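Local coordinates for protein probable glutamine synthetase (Pseudomonas aeruginosa, PDB 4HPP) that belongs to the glutamine synthetase family, joining an N-terminal domain to a larger catalytic domain that holds a magnesium ion and glutamic acid in the crystal, at residues 24-27 and 28-32; 148-151 and 152-156; 264-267 and 268-272; 353-356 and 357-360; 420-423 and 424-428. One frame throughout, in Å; residues are numbered along the deposited sequence.

From the N terminus, contact 1 turns strand 21-27 into helix 31-35 within the N-terminal domain. The other four lie in the catalytic domain: contact 2 starts helix 150-155, contact 3 lies within helix 261-281, contact 4 finishes helix 342-358, and contact 5 lies near the end of helix 410-427. Each closes only a turn of its own chain, so the five follow in series and none nests or crosses. Contacts 3 and 4 touch, with Trp266 CD1 3.3 Å from Ile357 CD1, which joins their two helices. Contacts 1 and 2, 40 Å apart between centres within one chain, meet between subunits, where Ser25 hydrogen-bonds Gln153 of a neighbouring copy.

Contact 1: 24-27 and 28-32; sequences RSLP and LATLE
With chi1 at 57°, Thr30 holds OG1 between its backbone N and carbonyl carbon, and this turns the hydroxyl back onto the carbonyl of Pro27. In Leu26 a chi1 of 43° together with an unusual chi2 of 130° brings CD1 to the same threonine. The evidence for the polar link is a Thr30 OG1 to Pro27 O distance of 2.5 Å, a bond donated by the hydroxyl but so short that the modelled length is doubtful. Pro27 O also accepts from Thr30 N at 2.9 Å, although the place of that nitrogen is less sure. Pro27 O thus appears to accept from both the hydroxyl and the amide of Thr30, consistent with a beta turn through Leu28 and Ala29. The next bond, Leu31 N to Leu28 O at 2.8 Å, carries the turn on into the helix. Leu26 crosses Thr30 at a slant, while its CD1 also lies 3.7 Å from Leu31 CA and 4.1 Å from Leu31 CD1. Strand 21-27 pairs antiparallel with strand 9-15, whose Phe12 packs on both Leu26 and Leu31. Arg75 of strand 66-78 touches Leu28 and Leu31, and Glu175 of a second subunit packs on Leu26 and Pro27.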
loop_
_atom_site.group_PDB
_atom_site.type_symbol
_atom_site.label_atom_id
_atom_site.label_comp_id
_atom_site.label_asym_id
_atom_site.label_seq_id
_atom_site.Cartn_x
_atom_site.Cartn_y
_atom_site.Cartn_z
ATOM N N ARG A 24 -20.691 -9.402 30.607
ATOM C CA ARG A 24 -21.398 -10.111 29.563
ATOM C C ARG A 24 -22.241 -9.102 28.877
ATOM O O ARG A 24 -22.647 -8.135 29.509
ATOM C CB ARG A 24 -22.369 -11.098 30.186
ATOM C CG ARG A 24 -21.699 -12.354 30.655
ATOM C CD ARG A 24 -22.693 -13.332 31.221
ATOM N NE ARG A 24 -21.989 -14.288 32.049
ATOM C CZ ARG A 24 -22.576 -15.336 32.602
ATOM N NH1 ARG A 24 -23.872 -15.502 32.394
ATOM N NH2 ARG A 24 -21.877 -16.190 33.373
ATOM N N SER A 25 -22.581 -9.314 27.611
ATOM C CA SER A 25 -23.323 -8.259 26.942
ATOM C C SER A 25 -24.556 -8.770 26.233
ATOM O O SER A 25 -24.705 -9.989 25.986
ATOM C CB SER A 25 -22.400 -7.493 25.992
ATOM O OG SER A 25 -22.208 -8.242 24.806
ATOM N N LEU A 26 -25.449 -7.836 25.940
ATOM C CA LEU A 26 -26.760 -8.142 25.319
ATOM C C LEU A 26 -27.129 -7.089 24.287
ATOM O O LEU A 26 -26.574 -5.995 24.298
ATOM C CB LEU A 26 -27.839 -8.189 26.356
ATOM C CG LEU A 26 -27.764 -7.060 27.377
ATOM C CD1 LEU A 26 -29.115 -6.343 27.568
ATOM C CD2 LEU A 26 -27.322 -7.689 28.683
ATOM N N PRO A 27 -28.041 -7.416 23.371
ATOM C CA PRO A 27 -28.419 -6.356 22.408
ATOM C C PRO A 27 -29.141 -5.217 23.123
ATOM O O PRO A 27 -29.916 -5.483 24.072
ATOM C CB PRO A 27 -29.361 -7.085 21.422
ATOM C CG PRO A 27 -29.014 -8.534 21.582
ATOM C CD PRO A 27 -28.677 -8.704 23.040
ATOM N N LEU A 28 -28.832 -3.982 22.714
ATOM C CA LEU A 28 -29.500 -2.784 23.272
ATOM C C LEU A 28 -31.031 -2.965 23.424
ATOM O O LEU A 28 -31.579 -2.708 24.486
ATOM C CB LEU A 28 -29.183 -1.524 22.450
ATOM C CG LEU A 28 -29.803 -0.176 22.876
ATOM C CD1 LEU A 28 -29.047 0.499 24.053
ATOM C CD2 LEU A 28 -29.963 0.734 21.642
ATOM N N ALA A 29 -31.698 -3.494 22.406
ATOM C CA ALA A 29 -33.161 -3.626 22.469
ATOM C C ALA A 29 -33.627 -4.340 23.698
ATOM O O ALA A 29 -34.803 -4.230 24.040
ATOM C CB ALA A 29 -33.723 -4.331 21.243
ATOM N N THR A 30 -32.737 -5.104 24.330
ATOM C CA THR A 30 -33.152 -6.005 25.418
ATOM C C THR A 30 -32.838 -5.380 26.769
ATOM O O THR A 30 -33.186 -5.933 27.836
ATOM C CB THR A 30 -32.474 -7.398 25.359
ATOM O OG1 THR A 30 -31.044 -7.242 25.389
ATOM C CG2 THR A 30 -32.876 -8.187 24.104
ATOM N N LEU A 31 -32.186 -4.224 26.740
ATOM C CA LEU A 31 -31.638 -3.687 27.968
ATOM C C LEU A 31 -32.706 -3.604 29.050
ATOM O O LEU A 31 -32.499 -4.172 30.110
ATOM C CB LEU A 31 -30.888 -2.353 27.767
ATOM C CG LEU A 31 -30.332 -1.893 29.137
ATOM C CD1 LEU A 31 -29.248 -2.858 29.639
ATOM C CD2 LEU A 31 -29.719 -0.515 28.965
ATOM N N GLU A 32 -33.837 -2.939 28.771
ATOM C CA GLU A 32 -34.989 -2.824 29.702
ATOM C C GLU A 32 -35.422 -4.164 30.326
ATOM O O GLU A 32 -35.563 -4.268 31.540
ATOM C CB GLU A 32 -36.220 -2.201 29.021
ATOM C CG GLU A 32 -36.133 -0.715 28.691
ATOM C CD GLU A 32 -35.991 -0.414 27.199
ATOM O OE1 GLU A 32 -35.095 -1.016 26.545
ATOM O OE2 GLU A 32 -36.765 0.446 26.692
#

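Contact 2: 148-151 and 152-156; sequences FSLQ and AQRAA
The flat groups that meet from Ser149 and Leu150 to Gln153 and Arg154 are peptide units, and they meet at their edges, through N-H and C=O, rather than face on face. They form the first turn of the short helix 150-155, with Ser149 at the N-cap position. Gln153 N is 3.1 Å from Ser149 O, and a weaker bond from Ala152 N reaches the same oxygen. Arg154 N bonds Leu150 O at 2.8 Å, with an N-H...O angle of 171° that makes it nearly straight. Ala155 N follows, 2.8 Å from Gln151 O, at a more bent angle of 134°.

Ser149 OG stands 3.5 Å from Ala152 N, but its hydrogen bond runs to Ala146 O in the loop before the helix. Side chains only brush the turn: Ala152 CB rests 3.5 Å from Ser149 O, and Leu150 CG lies 4.4 Å from Arg154 CG. Arg154 is bent at chi2 and again at chi3 (-83°), which carries its guanidinium away from the turn to a salt bridge with Glu211 of a third subunit. Gln153 NE2 hydrogen-bonds Ser25 OG of the same third subunit, so the helix forms part of a subunit interface. The partly exposed Gln151 side chain lies about 5 Å from a bound calcium ion. Where Arg154 starts outward, Arg154 CG passes 3.3 Å from Leu150 O.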
loop_
_atom_site.group_PDB
_atom_site.type_symbol
_atom_site.label_atom_id
_atom_site.label_comp_id
_atom_site.label_asym_id
_atom_site.label_seq_id
_atom_site.Cartn_x
_atom_site.Cartn_y
_atom_site.Cartn_z
ATOM N N PHE A 148 7.572 15.565 31.282
ATOM C CA PHE A 148 6.690 16.699 31.592
ATOM C C PHE A 148 6.561 17.713 30.417
ATOM O O PHE A 148 5.994 18.769 30.605
ATOM C CB PHE A 148 7.189 17.440 32.863
ATOM C CG PHE A 148 7.282 16.595 34.134
ATOM C CD1 PHE A 148 8.272 16.862 35.077
ATOM C CD2 PHE A 148 6.380 15.594 34.426
ATOM C CE1 PHE A 148 8.378 16.118 36.255
ATOM C CE2 PHE A 148 6.496 14.839 35.586
ATOM C CZ PHE A 148 7.491 15.092 36.505
ATOM N N SER A 149 7.141 17.400 29.248
ATOM C CA SER A 149 7.452 18.387 28.234
ATOM C C SER A 149 6.363 18.508 27.182
ATOM O O SER A 149 5.633 17.525 26.914
ATOM C CB SER A 149 8.862 18.155 27.602
ATOM O OG SER A 149 8.927 16.966 26.836
ATOM N N LEU A 150 6.243 19.717 26.606
ATOM C CA LEU A 150 5.208 20.005 25.576
ATOM C C LEU A 150 5.403 18.994 24.451
ATOM O O LEU A 150 4.438 18.439 23.924
ATOM C CB LEU A 150 5.271 21.468 25.006
ATOM C CG LEU A 150 4.129 21.920 24.062
ATOM C CD1 LEU A 150 2.749 21.603 24.632
ATOM C CD2 LEU A 150 4.185 23.403 23.751
ATOM N N GLN A 151 6.655 18.698 24.130
ATOM C CA GLN A 151 6.888 17.766 23.060
ATOM C C GLN A 151 6.336 16.416 23.362
ATOM O O GLN A 151 5.812 15.744 22.429
ATOM C CB GLN A 151 8.347 17.728 22.649
ATOM C CG GLN A 151 8.749 18.883 21.740
ATOM C CD GLN A 151 10.045 18.516 21.066
ATOM O OE1 GLN A 151 11.054 18.463 21.723
ATOM N NE2 GLN A 151 10.014 18.220 19.767
ATOM N N ALA A 152 6.358 16.026 24.640
ATOM C CA ALA A 152 5.861 14.667 24.982
ATOM C C ALA A 152 4.366 14.649 24.878
ATOM O O ALA A 152 3.797 13.640 24.469
ATOM C CB ALA A 152 6.296 14.167 26.354
ATOM N N GLN A 153 3.705 15.752 25.242
ATOM C CA GLN A 153 2.266 15.811 25.044
ATOM C C GLN A 153 1.951 15.797 23.520
ATOM O O GLN A 153 1.090 15.036 23.069
ATOM C CB GLN A 153 1.657 17.007 25.795
ATOM C CG GLN A 153 0.181 17.182 25.478
ATOM C CD GLN A 153 -0.698 17.555 26.654
ATOM O OE1 GLN A 153 -0.290 17.534 27.839
ATOM N NE2 GLN A 153 -1.940 17.908 26.331
ATOM N N ARG A 154 2.701 16.571 22.722
ATOM C CA ARG A 154 2.524 16.562 21.279
ATOM C C ARG A 154 2.749 15.238 20.620
ATOM O O ARG A 154 2.075 14.961 19.615
ATOM C CB ARG A 154 3.413 17.587 20.628
ATOM C CG ARG A 154 2.981 18.989 21.001
ATOM C CD ARG A 154 1.455 19.198 21.049
ATOM N NE ARG A 154 0.931 19.455 19.716
ATOM C CZ ARG A 154 -0.294 19.972 19.486
ATOM N NH1 ARG A 154 -1.168 20.219 20.495
ATOM N NH2 ARG A 154 -0.662 20.237 18.232
ATOM N N ALA A 155 3.680 14.421 21.153
ATOM C CA ALA A 155 4.022 13.152 20.498
ATOM C C ALA A 155 2.820 12.247 20.473
ATOM O O ALA A 155 2.682 11.383 19.577
ATOM C CB ALA A 155 5.203 12.436 21.169
ATOM N N ALA A 156 1.935 12.465 21.446
ATOM C CA ALA A 156 0.737 11.620 21.638
ATOM C C ALA A 156 -0.318 11.878 20.547
ATOM O O ALA A 156 -1.323 11.157 20.496
ATOM C CB ALA A 156 0.152 11.825 23.023
#

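Contact 3: 264-267 and 268-272; sequences EHWA and AGVLA
Val270, one turn on from Trp266 in the alpha helix 261-281, forms an i to i+4 CH-pi contact. Its CB lies 3.5 Å from Ala267 O. CG1 stands anti to the backbone N, which leaves CG2 beside that nitrogen and facing back along the helix. CG2 then passes 3.4 Å from Trp266 O and ends over one face of the indole. It is 3.7 Å from the centroid of the six-membered ring of Trp266 and 12° off the ring normal, clear evidence of a methyl over the face. In Trp266 a chi1 of -165° with a chi2 of 88° turns a face of the indole to Val270 CG2. At the polar end, Trp266 NE1 bonds Tyr119 OH, which helps fix the rotation of the ring, and Val349 and Ile357 of helix 342-358 pack on it. The main chain is regular: Val270 N bonds Trp266 O at 3.3 Å and Leu271 N bonds Ala267 O at 2.9 Å. Leu312 of strand 312-315 touches Ala267, Val270 and Leu271. The Ala267 carbonyl has a close apolar neighbour too, since Leu271 CG lies 3.2 Å from Ala267 O.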
loop_
_atom_site.group_PDB
_atom_site.type_symbol
_atom_site.label_atom_id
_atom_site.label_comp_id
_atom_site.label_asym_id
_atom_site.label_seq_id
_atom_site.Cartn_x
_atom_site.Cartn_y
_atom_site.Cartn_z
ATOM N N GLU A 264 -7.701 14.433 62.210
ATOM C CA GLU A 264 -6.590 13.700 62.829
ATOM C C GLU A 264 -6.979 12.274 63.245
ATOM O O GLU A 264 -6.176 11.368 63.117
ATOM C CB GLU A 264 -6.034 14.441 64.039
ATOM C CG GLU A 264 -6.286 15.935 64.029
ATOM C CD GLU A 264 -5.491 16.679 65.092
ATOM O OE1 GLU A 264 -5.304 17.916 64.925
ATOM O OE2 GLU A 264 -5.045 16.033 66.083
ATOM N N HIS A 265 -8.192 12.067 63.744
ATOM C CA HIS A 265 -8.610 10.705 64.071
ATOM C C HIS A 265 -8.624 9.858 62.809
ATOM O O HIS A 265 -7.982 8.789 62.728
ATOM C CB HIS A 265 -9.971 10.682 64.783
ATOM C CG HIS A 265 -9.977 11.361 66.156
ATOM N ND1 HIS A 265 -9.055 11.084 67.119
ATOM C CD2 HIS A 265 -10.858 12.309 66.714
ATOM C CE1 HIS A 265 -9.317 11.841 68.216
ATOM N NE2 HIS A 265 -10.417 12.586 67.963
ATOM N N TRP A 266 -9.318 10.354 61.791
ATOM C CA TRP A 266 -9.358 9.683 60.501
ATOM C C TRP A 266 -7.981 9.292 59.945
ATOM O O TRP A 266 -7.700 8.104 59.669
ATOM C CB TRP A 266 -10.162 10.512 59.520
ATOM C CG TRP A 266 -10.515 9.692 58.320
ATOM C CD1 TRP A 266 -11.621 8.876 58.155
ATOM C CD2 TRP A 266 -9.729 9.539 57.065
ATOM N NE1 TRP A 266 -11.592 8.272 56.922
ATOM C CE2 TRP A 266 -10.486 8.617 56.224
ATOM C CE3 TRP A 266 -8.532 10.091 56.568
ATOM C CZ2 TRP A 266 -10.053 8.250 54.939
ATOM C CZ3 TRP A 266 -8.098 9.716 55.276
ATOM C CH2 TRP A 266 -8.841 8.805 54.480
ATOM N N ALA A 267 -7.101 10.278 59.794
ATOM C CA ALA A 267 -5.737 10.023 59.341
ATOM C C ALA A 267 -4.994 9.014 60.222
ATOM O O ALA A 267 -4.175 8.200 59.718
ATOM C CB ALA A 267 -4.959 11.323 59.253
ATOM N N ALA A 268 -5.281 9.050 61.522
ATOM C CA ALA A 268 -4.580 8.170 62.471
ATOM C C ALA A 268 -4.922 6.668 62.265
ATOM O O ALA A 268 -4.035 5.768 62.301
ATOM C CB ALA A 268 -4.866 8.617 63.887
ATOM N N GLY A 269 -6.205 6.422 61.998
ATOM C CA GLY A 269 -6.690 5.070 61.654
ATOM C C GLY A 269 -6.091 4.484 60.388
ATOM O O GLY A 269 -5.702 3.304 60.358
ATOM N N VAL A 270 -6.029 5.325 59.350
ATOM C CA VAL A 270 -5.399 4.995 58.089
ATOM C C VAL A 270 -3.949 4.640 58.390
ATOM O O VAL A 270 -3.474 3.581 57.945
ATOM C CB VAL A 270 -5.450 6.195 57.107
ATOM C CG1 VAL A 270 -4.541 5.989 55.893
ATOM C CG2 VAL A 270 -6.880 6.550 56.703
ATOM N N LEU A 271 -3.248 5.518 59.131
ATOM C CA LEU A 271 -1.832 5.279 59.485
ATOM C C LEU A 271 -1.605 3.972 60.275
ATOM O O LEU A 271 -0.707 3.210 59.952
ATOM C CB LEU A 271 -1.186 6.489 60.193
ATOM C CG LEU A 271 -1.046 7.719 59.275
ATOM C CD1 LEU A 271 -0.000 8.699 59.730
ATOM C CD2 LEU A 271 -0.726 7.352 57.828
ATOM N N ALA A 272 -2.427 3.698 61.282
ATOM C CA ALA A 272 -2.177 2.554 62.159
ATOM C C ALA A 272 -2.383 1.251 61.416
ATOM O O ALA A 272 -1.674 0.253 61.669
ATOM C CB ALA A 272 -3.068 2.625 63.357
#

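Contact 4: 353-356 and 357-360; sequences GRLG and IERR
The backbone bonds lengthen from Glu358 N to Arg354 O, 2.8 Å and 172° at the hydrogen, to Arg359 N to Leu355 O, 3.4 Å and weak. This is the C-terminal end of helix 342-358: Arg359 is the first residue to leave helical angles, and Arg360 follows with a positive phi of 26°.

Among the side chains, Arg354 and Glu358 lie side by side and point the same way, one turn apart. They form a salt bridge whose hydrogen bond, Arg354 NH1 to Glu358 OE2, is weak at 3.4 Å. OE2 comes in at the edge of the guanidinium, near its plane, but the carboxylate plane is turned 66° from that of the guanidinium, so the two groups are not matched flat against each other. Arg354 also pairs through NE with Glu115 and through NH1 with Glu407. Arg118 NE, a like charge, lies close to Arg354 NH2, and the three acids probably offset it.

Leu355 runs alongside Arg359, which is extended from CG to NE. Leu355 CD2 lies over one face of the Arg359 guanidinium, 3.9 Å from Arg359 NH2, and also 3.6 Å from Glu358 OE1. Ile357 packs on Leu262 of helix 261-281, while Ala403 of helix 402-405 touches Leu355 and Arg359. Ile357 CG1 lies 3.5 Å from Gly353 O, the oxygen that also accepts from Ile357 N at 2.9 Å.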
loop_
_atom_site.group_PDB
_atom_site.type_symbol
_atom_site.label_atom_id
_atom_site.label_comp_id
_atom_site.label_asym_id
_atom_site.label_seq_id
_atom_site.Cartn_x
_atom_site.Cartn_y
_atom_site.Cartn_z
ATOM N N GLY A 353 -9.798 4.400 58.380
ATOM C CA GLY A 353 -10.127 5.776 58.753
ATOM C C GLY A 353 -11.269 5.780 59.738
ATOM O O GLY A 353 -11.163 6.395 60.813
ATOM N N ARG A 354 -12.348 5.081 59.388
ATOM C CA ARG A 354 -13.511 4.933 60.288
ATOM C C ARG A 354 -13.042 4.435 61.647
ATOM O O ARG A 354 -13.306 5.065 62.647
ATOM C CB ARG A 354 -14.575 3.961 59.731
ATOM C CG ARG A 354 -16.037 4.429 59.806
ATOM C CD ARG A 354 -17.067 3.275 59.843
ATOM N NE ARG A 354 -16.716 2.026 59.120
ATOM C CZ ARG A 354 -16.537 0.816 59.676
ATOM N NH1 ARG A 354 -16.670 0.673 60.979
ATOM N NH2 ARG A 354 -16.214 -0.261 58.940
ATOM N N LEU A 355 -12.345 3.300 61.673
ATOM C CA LEU A 355 -11.755 2.770 62.899
ATOM C C LEU A 355 -10.901 3.813 63.649
ATOM O O LEU A 355 -10.781 3.769 64.876
ATOM C CB LEU A 355 -10.870 1.569 62.570
ATOM C CG LEU A 355 -11.599 0.286 62.219
ATOM C CD1 LEU A 355 -10.600 -0.842 62.196
ATOM C CD2 LEU A 355 -12.681 0.036 63.264
ATOM N N GLY A 356 -10.292 4.730 62.907
ATOM C CA GLY A 356 -9.513 5.792 63.503
ATOM C C GLY A 356 -10.460 6.674 64.279
ATOM O O GLY A 356 -10.227 6.950 65.447
ATOM N N ILE A 357 -11.543 7.079 63.624
ATOM C CA ILE A 357 -12.512 7.992 64.201
ATOM C C ILE A 357 -13.270 7.403 65.380
ATOM O O ILE A 357 -13.434 8.072 66.393
ATOM C CB ILE A 357 -13.508 8.445 63.117
ATOM C CG1 ILE A 357 -12.759 9.273 62.051
ATOM C CG2 ILE A 357 -14.707 9.163 63.744
ATOM C CD1 ILE A 357 -13.520 9.473 60.764
ATOM N N GLU A 358 -13.724 6.156 65.228
ATOM C CA GLU A 358 -14.484 5.382 66.247
ATOM C C GLU A 358 -13.768 5.190 67.600
ATOM O O GLU A 358 -14.409 5.186 68.648
ATOM C CB GLU A 358 -14.901 4.003 65.677
ATOM C CG GLU A 358 -15.883 4.123 64.509
ATOM C CD GLU A 358 -16.418 2.806 63.933
ATOM O OE1 GLU A 358 -15.784 1.711 64.062
ATOM O OE2 GLU A 358 -17.520 2.906 63.332
ATOM N N ARG A 359 -12.453 5.011 67.553
ATOM C CA ARG A 359 -11.612 4.808 68.741
ATOM C C ARG A 359 -10.792 6.055 69.103
ATOM O O ARG A 359 -9.787 5.961 69.810
ATOM C CB ARG A 359 -10.694 3.601 68.507
ATOM C CG ARG A 359 -11.546 2.424 68.098
ATOM C CD ARG A 359 -10.789 1.180 67.686
ATOM N NE ARG A 359 -11.792 0.213 67.217
ATOM C CZ ARG A 359 -11.617 -1.103 67.060
ATOM N NH1 ARG A 359 -10.434 -1.708 67.302
ATOM N NH2 ARG A 359 -12.662 -1.820 66.658
ATOM N N ARG A 360 -11.240 7.206 68.595
ATOM C CA ARG A 360 -10.555 8.483 68.723
ATOM C C ARG A 360 -9.049 8.316 68.914
ATOM O O ARG A 360 -8.487 8.745 69.899
ATOM C CB ARG A 360 -11.195 9.331 69.831
ATOM C CG ARG A 360 -12.647 9.731 69.561
ATOM C CD ARG A 360 -13.482 9.865 70.847
ATOM N NE ARG A 360 -13.385 8.665 71.664
ATOM C CZ ARG A 360 -14.330 7.741 71.784
ATOM N NH1 ARG A 360 -15.512 7.885 71.176
ATOM N NH2 ARG A 360 -14.083 6.674 72.546
#

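Contact 5: 420-423 and 424-428; sequences KRHE and LALTA
Backbone hydrogen bonds from Leu424 N to Lys420 O (2.7 Å) and from Leu426 N to His422 O (2.8 Å) show regular alpha-helical turns near the C-terminal end of helix 410-427. Ala425 N also bonds Arg421 O, though the modelled length is short enough to be doubtful.

The charged groups work along one flank. Lys420 NZ and Glu423 OE2 form a salt bridge at 2.7 Å, with the oxygen using its syn lone pair. NZ also bonds Pro283 O, and Glu423 OE1 bonds Ala285 N, so both ends of the pair are tied to the loop after helix 261-281. Arg421 reaches the other way, and its NH2 makes a salt bridge with Asp396 OD1 and a hydrogen bond to Gln399 OE1, both on helix 391-399.

Van der Waals contacts involve Leu426 and Leu424. Leu426 CD1 approaches the His422 imidazole obliquely, 3.4 Å from His422 NE2. In His422 a chi1 of -177°, with CG anti to the backbone N, and a chi2 of -161° together bring the ring to Leu426. Leu424 runs beside Arg421, with CD2 4.2 Å from Arg421 NH1, and Leu395 of helix 391-399 packs on both residues.

Thr427 OG1 is 2.9 Å from Glu423 O and 3.1 Å from Leu424 O, and which of the two takes its single proton is not settled. Leu424 O accepts from Thr427 N at 3.0 Å and from Ala428 N as well.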
loop_
_atom_site.group_PDB
_atom_site.type_symbol
_atom_site.label_atom_id
_atom_site.label_comp_id
_atom_site.label_asym_id
_atom_site.label_seq_id
_atom_site.Cartn_x
_atom_site.Cartn_y
_atom_site.Cartn_z
ATOM N N LYS A 420 -4.814 -14.712 46.678
ATOM C CA LYS A 420 -3.541 -14.000 46.547
ATOM C C LYS A 420 -2.314 -14.887 46.851
ATOM O O LYS A 420 -1.281 -14.811 46.161
ATOM C CB LYS A 420 -3.541 -12.741 47.427
ATOM C CG LYS A 420 -4.366 -11.557 46.938
ATOM C CD LYS A 420 -3.743 -10.936 45.680
ATOM C CE LYS A 420 -4.724 -9.958 45.041
ATOM N NZ LYS A 420 -4.094 -9.484 43.790
ATOM N N ARG A 421 -2.425 -15.725 47.879
ATOM C CA ARG A 421 -1.438 -16.792 48.117
ATOM C C ARG A 421 -1.140 -17.495 46.798
ATOM O O ARG A 421 0.065 -17.770 46.426
ATOM C CB ARG A 421 -2.026 -17.842 49.089
ATOM C CG ARG A 421 -2.064 -17.430 50.553
ATOM C CD ARG A 421 -0.680 -16.936 51.022
ATOM N NE ARG A 421 -0.798 -16.210 52.289
ATOM C CZ ARG A 421 0.151 -15.446 52.820
ATOM N NH1 ARG A 421 1.307 -15.301 52.205
ATOM N NH2 ARG A 421 -0.069 -14.831 53.977
ATOM N N HIS A 422 -2.263 -17.776 46.113
ATOM C CA HIS A 422 -2.250 -18.479 44.874
ATOM C C HIS A 422 -1.605 -17.651 43.804
ATOM O O HIS A 422 -0.792 -18.161 42.992
ATOM C CB HIS A 422 -3.636 -18.944 44.505
ATOM C CG HIS A 422 -3.664 -19.756 43.234
ATOM N ND1 HIS A 422 -4.789 -19.958 42.522
ATOM C CD2 HIS A 422 -2.627 -20.398 42.538
ATOM C CE1 HIS A 422 -4.487 -20.697 41.427
ATOM N NE2 HIS A 422 -3.161 -20.965 41.451
ATOM N N GLU A 423 -1.911 -16.358 43.805
ATOM C CA GLU A 423 -1.226 -15.476 42.900
ATOM C C GLU A 423 0.274 -15.547 43.201
ATOM O O GLU A 423 1.077 -15.718 42.290
ATOM C CB GLU A 423 -1.752 -14.044 43.005
ATOM C CG GLU A 423 -0.971 -13.097 42.119
ATOM C CD GLU A 423 -1.297 -11.636 42.348
ATOM O OE1 GLU A 423 -0.390 -10.808 42.130
ATOM O OE2 GLU A 423 -2.446 -11.314 42.713
ATOM N N LEU A 424 0.669 -15.445 44.467
ATOM C CA LEU A 424 2.114 -15.470 44.742
ATOM C C LEU A 424 2.749 -16.846 44.543
ATOM O O LEU A 424 3.876 -16.932 44.048
ATOM C CB LEU A 424 2.514 -14.758 46.044
ATOM C CG LEU A 424 2.186 -15.203 47.453
ATOM C CD1 LEU A 424 3.328 -16.040 48.043
ATOM C CD2 LEU A 424 1.958 -13.958 48.301
ATOM N N ALA A 425 2.018 -17.922 44.842
ATOM C CA ALA A 425 2.470 -19.250 44.356
ATOM C C ALA A 425 2.794 -19.125 42.874
ATOM O O ALA A 425 3.909 -19.454 42.460
ATOM C CB ALA A 425 1.458 -20.384 44.583
ATOM N N LEU A 426 1.863 -18.619 42.063
ATOM C CA LEU A 426 2.099 -18.722 40.632
ATOM C C LEU A 426 3.332 -17.960 40.170
ATOM O O LEU A 426 3.830 -18.201 39.066
ATOM C CB LEU A 426 0.872 -18.351 39.817
ATOM C CG LEU A 426 -0.301 -19.333 39.913
ATOM C CD1 LEU A 426 -1.609 -18.613 39.551
ATOM C CD2 LEU A 426 -0.034 -20.572 39.041
ATOM N N THR A 427 3.851 -17.076 41.018
ATOM C CA THR A 427 4.876 -16.120 40.569
ATOM C C THR A 427 6.290 -16.334 41.137
ATOM O O THR A 427 7.289 -15.858 40.554
ATOM C CB THR A 427 4.403 -14.674 40.812
ATOM O OG1 THR A 427 3.776 -14.581 42.106
ATOM C CG2 THR A 427 3.382 -14.346 39.755
ATOM N N ALA A 428 6.347 -17.067 42.252
ATOM C CA ALA A 428 7.575 -17.328 42.991
ATOM C C ALA A 428 8.763 -17.925 42.187
ATOM O O ALA A 428 8.583 -18.677 41.226
ATOM C CB ALA A 428 7.277 -18.125 44.251
#